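Local coordinates for NBS-LRR class disease resistance protein (Oryza sativa subsp. japonica, PDB 6FU9) that probably acts in rice immunity as a disease resistance receptor, using a small ferredoxin-like domain to bind another protein, at residues 11-16 / 61-66; 35-40 / 45-50. All coordinates share one frame; numbering follows the deposited sequence.

Contact 1 (11-16 / 61-66)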
loop_
_atom_site.group_PDB
_atom_site.type_symbol
_atom_site.label_atom_id
_atom_site.label_comp_id
_atom_site.label_asym_id
_atom_site.label_seq_id
_atom_site.Cartn_x
_atom_site.Cartn_y
_atom_site.Cartn_z
ATOM N N PHE A 11 5.734 0.132 2.442
ATOM C CA PHE A 11 6.714 1.192 2.571
ATOM C C PHE A 11 6.754 2.010 1.276
ATOM O O PHE A 11 6.502 1.455 0.195
ATOM C CB PHE A 11 8.106 0.661 2.850
ATOM C CG PHE A 11 8.242 -0.139 4.111
ATOM C CD1 PHE A 11 8.350 0.505 5.333
ATOM C CD2 PHE A 11 8.268 -1.510 4.110
ATOM C CE1 PHE A 11 8.492 -0.205 6.521
ATOM C CE2 PHE A 11 8.397 -2.232 5.277
ATOM C CZ PHE A 11 8.520 -1.569 6.481
ATOM N N LYS A 12 7.065 3.286 1.407
ATOM C CA LYS A 12 7.471 4.131 0.271
ATOM C C LYS A 12 8.950 4.341 0.410
ATOM O O LYS A 12 9.451 4.815 1.438
ATOM C CB LYS A 12 6.659 5.415 0.273
ATOM C CG LYS A 12 5.225 5.248 -0.262
ATOM C CD LYS A 12 5.027 5.221 -1.803
ATOM C CE LYS A 12 4.978 6.618 -2.366
ATOM N NZ LYS A 12 4.914 6.648 -3.834
ATOM N N ILE A 13 9.711 3.971 -0.653
ATOM C CA ILE A 13 11.192 4.104 -0.636
ATOM C C ILE A 13 11.536 4.651 -1.970
ATOM O O ILE A 13 11.440 3.930 -2.971
ATOM C CB ILE A 13 11.918 2.774 -0.387
ATOM C CG1 ILE A 13 11.239 1.918 0.690
ATOM C CG2 ILE A 13 13.362 3.045 -0.052
ATOM C CD1 ILE A 13 11.951 0.624 1.030
ATOM N N PRO A 14 11.904 5.926 -2.032
ATOM C CA PRO A 14 12.500 6.401 -3.288
ATOM C C PRO A 14 13.602 5.402 -3.747
ATOM O O PRO A 14 14.466 5.041 -2.969
ATOM C CB PRO A 14 13.091 7.748 -2.897
ATOM C CG PRO A 14 12.152 8.215 -1.846
ATOM C CD PRO A 14 11.826 6.992 -1.032
ATOM N N MET A 15 13.502 4.912 -4.973
ATOM C CA MET A 15 14.502 3.913 -5.458
ATOM C C MET A 15 15.099 4.272 -6.784
ATOM O O MET A 15 14.370 4.333 -7.737
ATOM C CB MET A 15 13.866 2.485 -5.399
ATOM C CG MET A 15 13.928 1.860 -4.002
ATOM S SD MET A 15 13.171 0.243 -3.706
ATOM C CE MET A 15 11.470 0.658 -4.146
ATOM N N VAL A 16 16.406 4.584 -6.841
ATOM C CA VAL A 16 16.989 5.195 -8.059
ATOM C C VAL A 16 16.813 4.330 -9.366
ATOM O O VAL A 16 16.717 4.883 -10.475
ATOM C CB VAL A 16 18.472 5.671 -7.848
ATOM C CG1 VAL A 16 18.978 6.448 -9.066
ATOM C CG2 VAL A 16 18.618 6.561 -6.608
ATOM N N SER A 61 14.365 -0.040 9.934
ATOM C CA SER A 61 15.719 0.346 10.232
ATOM C C SER A 61 16.705 -0.244 9.228
ATOM O O SER A 61 17.622 0.454 8.708
ATOM C CB SER A 61 16.048 -0.060 11.701
ATOM O OG SER A 61 17.387 0.158 11.963
ATOM N N ALA A 62 16.531 -1.527 8.933
ATOM C CA ALA A 62 17.426 -2.203 8.006
ATOM C C ALA A 62 17.289 -1.580 6.616
ATOM O O ALA A 62 18.304 -1.330 5.941
ATOM C CB ALA A 62 17.120 -3.698 7.971
ATOM N N LEU A 63 16.064 -1.286 6.205
ATOM C CA LEU A 63 15.859 -0.642 4.885
ATOM C C LEU A 63 16.509 0.699 4.822
ATOM O O LEU A 63 17.137 1.061 3.767
ATOM C CB LEU A 63 14.345 -0.540 4.582
ATOM C CG LEU A 63 13.672 -1.852 4.246
ATOM C CD1 LEU A 63 12.164 -1.738 4.337
ATOM C CD2 LEU A 63 14.058 -2.373 2.892
ATOM N N ARG A 64 16.458 1.482 5.888
ATOM C CA ARG A 64 17.075 2.792 5.915
ATOM C C ARG A 64 18.591 2.692 5.823
ATOM O O ARG A 64 19.208 3.584 5.245
ATOM C CB ARG A 64 16.605 3.508 7.201
ATOM C CG ARG A 64 15.191 4.000 7.064
ATOM C CD ARG A 64 14.641 4.532 8.358
ATOM N NE ARG A 64 13.267 4.995 8.146
ATOM C CZ ARG A 64 12.361 5.198 9.120
ATOM N NH1 ARG A 64 12.620 4.839 10.381
ATOM N NH2 ARG A 64 11.168 5.654 8.817
ATOM N N LYS A 65 19.196 1.656 6.396
ATOM C CA LYS A 65 20.659 1.500 6.358
ATOM C C LYS A 65 21.154 1.009 5.020
ATOM O O LYS A 65 22.234 1.416 4.591
ATOM C CB LYS A 65 21.130 0.538 7.475
ATOM C CG LYS A 65 21.001 1.160 8.865
ATOM C CD LYS A 65 21.599 0.326 10.008
ATOM C CE LYS A 65 20.849 -0.933 10.241
ATOM N NZ LYS A 65 21.387 -1.555 11.485
ATOM N N LYS A 66 20.354 0.184 4.333
ATOM C CA LYS A 66 20.848 -0.543 3.182
ATOM C C LYS A 66 20.230 -0.136 1.871
ATOM O O LYS A 66 20.840 -0.379 0.803
ATOM C CB LYS A 66 20.646 -2.043 3.430
ATOM C CG LYS A 66 21.395 -2.568 4.646
ATOM C CD LYS A 66 20.955 -3.979 5.000
ATOM C CE LYS A 66 21.900 -4.630 5.991
ATOM N NZ LYS A 66 23.202 -4.960 5.344
#

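Contact 2 (35-40 / 45-50)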
loop_
_atom_site.group_PDB
_atom_site.type_symbol
_atom_site.label_atom_id
_atom_site.label_comp_id
_atom_site.label_asym_id
_atom_site.label_seq_id
_atom_site.Cartn_x
_atom_site.Cartn_y
_atom_site.Cartn_z
ATOM N N HIS A 35 6.249 -13.542 4.023
ATOM C CA HIS A 35 5.799 -14.518 3.054
ATOM C C HIS A 35 5.991 -14.072 1.620
ATOM O O HIS A 35 6.281 -14.927 0.770
ATOM C CB HIS A 35 4.334 -14.825 3.275
ATOM C CG HIS A 35 4.091 -15.551 4.545
ATOM N ND1 HIS A 35 2.894 -16.155 4.809
ATOM C CD2 HIS A 35 4.861 -15.724 5.633
ATOM C CE1 HIS A 35 2.939 -16.675 6.025
ATOM N NE2 HIS A 35 4.136 -16.454 6.531
ATOM N N SER A 36 5.795 -12.808 1.333
ATOM C CA SER A 36 5.949 -12.280 -0.030
ATOM C C SER A 36 6.188 -10.815 0.009
ATOM O O SER A 36 5.771 -10.104 0.956
ATOM C CB SER A 36 4.812 -12.701 -0.883
ATOM O OG SER A 36 3.620 -12.232 -0.409
ATOM N N VAL A 37 6.846 -10.300 -1.040
ATOM C CA VAL A 37 7.150 -8.922 -1.152
ATOM C C VAL A 37 7.089 -8.552 -2.665
ATOM O O VAL A 37 7.523 -9.341 -3.502
ATOM C CB VAL A 37 8.496 -8.547 -0.515
ATOM C CG1 VAL A 37 9.655 -9.414 -1.026
ATOM C CG2 VAL A 37 8.830 -7.060 -0.707
ATOM N N ALA A 38 6.579 -7.375 -2.940
ATOM C CA ALA A 38 6.554 -6.856 -4.315
ATOM C C ALA A 38 6.859 -5.387 -4.345
ATOM O O ALA A 38 6.613 -4.652 -3.376
ATOM C CB ALA A 38 5.200 -7.110 -4.941
ATOM N N ILE A 39 7.319 -4.889 -5.481
ATOM C CA ILE A 39 7.470 -3.485 -5.740
ATOM C C ILE A 39 6.300 -3.077 -6.576
ATOM O O ILE A 39 6.071 -3.675 -7.608
ATOM C CB ILE A 39 8.866 -3.136 -6.355
ATOM C CG1 ILE A 39 9.874 -3.300 -5.151
ATOM C CG2 ILE A 39 8.776 -1.713 -6.856
ATOM C CD1 ILE A 39 11.310 -3.413 -5.474
ATOM N N ALA A 40 5.601 -2.047 -6.176
ATOM C CA ALA A 40 4.313 -1.586 -6.741
ATOM C C ALA A 40 4.343 -0.067 -6.774
ATOM O O ALA A 40 5.392 0.574 -6.557
ATOM C CB ALA A 40 3.133 -2.091 -5.893
ATOM N N ASP A 45 7.864 2.630 -6.414
ATOM C CA ASP A 45 8.563 2.858 -5.163
ATOM C C ASP A 45 7.744 2.442 -3.911
ATOM O O ASP A 45 8.103 2.806 -2.778
ATOM C CB ASP A 45 9.054 4.274 -5.040
ATOM C CG ASP A 45 8.004 5.288 -4.935
ATOM O OD1 ASP A 45 6.806 4.963 -4.882
ATOM O OD2 ASP A 45 8.383 6.492 -4.883
ATOM N N GLN A 46 6.671 1.694 -4.120
ATOM C CA GLN A 46 5.907 1.075 -2.989
ATOM C C GLN A 46 6.460 -0.314 -2.799
ATOM O O GLN A 46 6.493 -1.092 -3.759
ATOM C CB GLN A 46 4.468 0.864 -3.327
ATOM C CG GLN A 46 3.473 1.827 -2.932
ATOM C CD GLN A 46 2.048 1.439 -3.393
ATOM O OE1 GLN A 46 1.496 0.356 -3.141
ATOM N NE2 GLN A 46 1.407 2.379 -3.956
ATOM N N VAL A 47 6.886 -0.674 -1.594
ATOM C CA VAL A 47 7.336 -2.016 -1.285
ATOM C C VAL A 47 6.261 -2.632 -0.418
ATOM O O VAL A 47 6.046 -2.134 0.705
ATOM C CB VAL A 47 8.659 -1.989 -0.558
ATOM C CG1 VAL A 47 9.120 -3.381 -0.178
ATOM C CG2 VAL A 47 9.714 -1.257 -1.439
ATOM N N VAL A 48 5.524 -3.567 -0.954
ATOM C CA VAL A 48 4.371 -4.191 -0.313
ATOM C C VAL A 48 4.817 -5.525 0.253
ATOM O O VAL A 48 5.256 -6.412 -0.485
ATOM C CB VAL A 48 3.177 -4.344 -1.282
ATOM C CG1 VAL A 48 2.007 -4.978 -0.495
ATOM C CG2 VAL A 48 2.787 -3.074 -1.954
ATOM N N VAL A 49 4.658 -5.679 1.574
ATOM C CA VAL A 49 5.131 -6.803 2.336
ATOM C C VAL A 49 3.998 -7.542 2.996
ATOM O O VAL A 49 3.176 -6.892 3.669
ATOM C CB VAL A 49 6.156 -6.366 3.370
ATOM C CG1 VAL A 49 6.814 -7.562 4.012
ATOM C CG2 VAL A 49 7.170 -5.378 2.786
ATOM N N VAL A 50 3.905 -8.831 2.843
ATOM C CA VAL A 50 2.876 -9.652 3.491
ATOM C C VAL A 50 3.533 -10.721 4.276
ATOM O O VAL A 50 4.475 -11.369 3.853
ATOM C CB VAL A 50 1.922 -10.243 2.430
ATOM C CG1 VAL A 50 1.003 -11.267 2.963
ATOM C CG2 VAL A 50 1.136 -9.091 1.748
#

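Contact 1 (11-16 / 61-66)
Helix 56-66 of this ferredoxin-like domain is fastened to the end of strand 7-12 by a three-residue apolar cluster, in which the forked tip of Leu63 meets Phe11 and Ile13. The evidence for a face-on approach to the aromatic ring is clear: Leu63 CD1 stands 4.0 Å from the centroid of the Phe11 ring and 16° off the ring normal, a CH-pi contact. It is displaced toward the rim, where Phe11 CD2 and CE2 each lie 3.9 Å from Leu63 CD1. Ile13 meets the same fork almost at a right angle, its CD1 being 4.1 Å from both Leu63 CD1 and Leu63 CD2. That reach follows from the fully extended outer torsion of Ile13 (chi2 -177°), which carries the terminal methyl outward from the backbone. No hydrogen bond crosses between the segments, and the CA atoms of Ile13 and Leu63 remain 8.6 Å apart, so side chains alone bridge the gap. The buried surface is correspondingly small, 124 Å², although all three residues are themselves buried. Phe72, whose ring plane is turned about 45° to that of Phe11, and Ala70, touched by both Ile13 and Leu63, extend the cluster. This helix-on-sheet core belongs to the alpha-beta sandwich of the ferredoxin-like fold, in its beta-alpha-beta-beta-alpha-beta order.

Contact 2 (35-40 / 45-50)
Val37 and Val47 form the apolar centre, lying side by side and pointing the same way, with Val37 CG2 3.7 Å from Val47 CG1. Val37 holds CG2 anti to its backbone nitrogen and CG1 between nitrogen and carbonyl carbon (chi1 53°), a choice that lets CG2 also approach Val49 CG2 at 4.2 Å. On this face Ile39 CG1 comes to 4.2 Å from the other methyl of Val47, CG2. Through the sheet, Ala40 CB rests 4.1 Å from Val48 CG2, and Ala38, Gln46 and Val50 share that side. The backbones run antiparallel (156° between directions), joined at Ala38 and Val48 by a reciprocal pair of hydrogen bonds, of which Val48 N to Ala38 O measures 2.9 Å. Classic beta bulges interrupt the register at both ends. At one, Val50 O is gripped twice, by His35 N at 2.8 Å in the carbonyl plane and by Ser36 N at 3.2 Å, tilted from it. At the other, Asp45 and Gln46 both face Ala40, and Gln46 N donates to Ala40 O at 3.0 Å from 46° above the carbonyl plane. The bound partner protein meets the Ala38 face and hydrogen-bonds Ser36 OG and Gln46 NE2. Helix 18-29 lies against Val37, Ile39 and Val49, while strand 7-12 pairs with the far edge of strand 46-51.

How the contacts relate
Contact 1 and contact 2 have centres 12 Å apart and meet through neighbouring strands 7-12 and 46-51 of one antiparallel sheet. Three kinds of evidence tie them together. Phe11 O and Val47 N are 2.8 Å apart, a probable hydrogen bond. Lys12 NZ forms a 2.7 Å salt bridge with Asp45 OD1. Met15 CE packs 3.8 Å from Val47 CG2, linking the segment after strand 7-12 to the helix-facing side of the hairpin. Lys12 NZ also bridges to an acidic side chain of the partner protein, whose main contacts here are with 35-40/45-50. Contact 1 therefore belongs chiefly to the domain core, and contact 2 to core and binding surface alike.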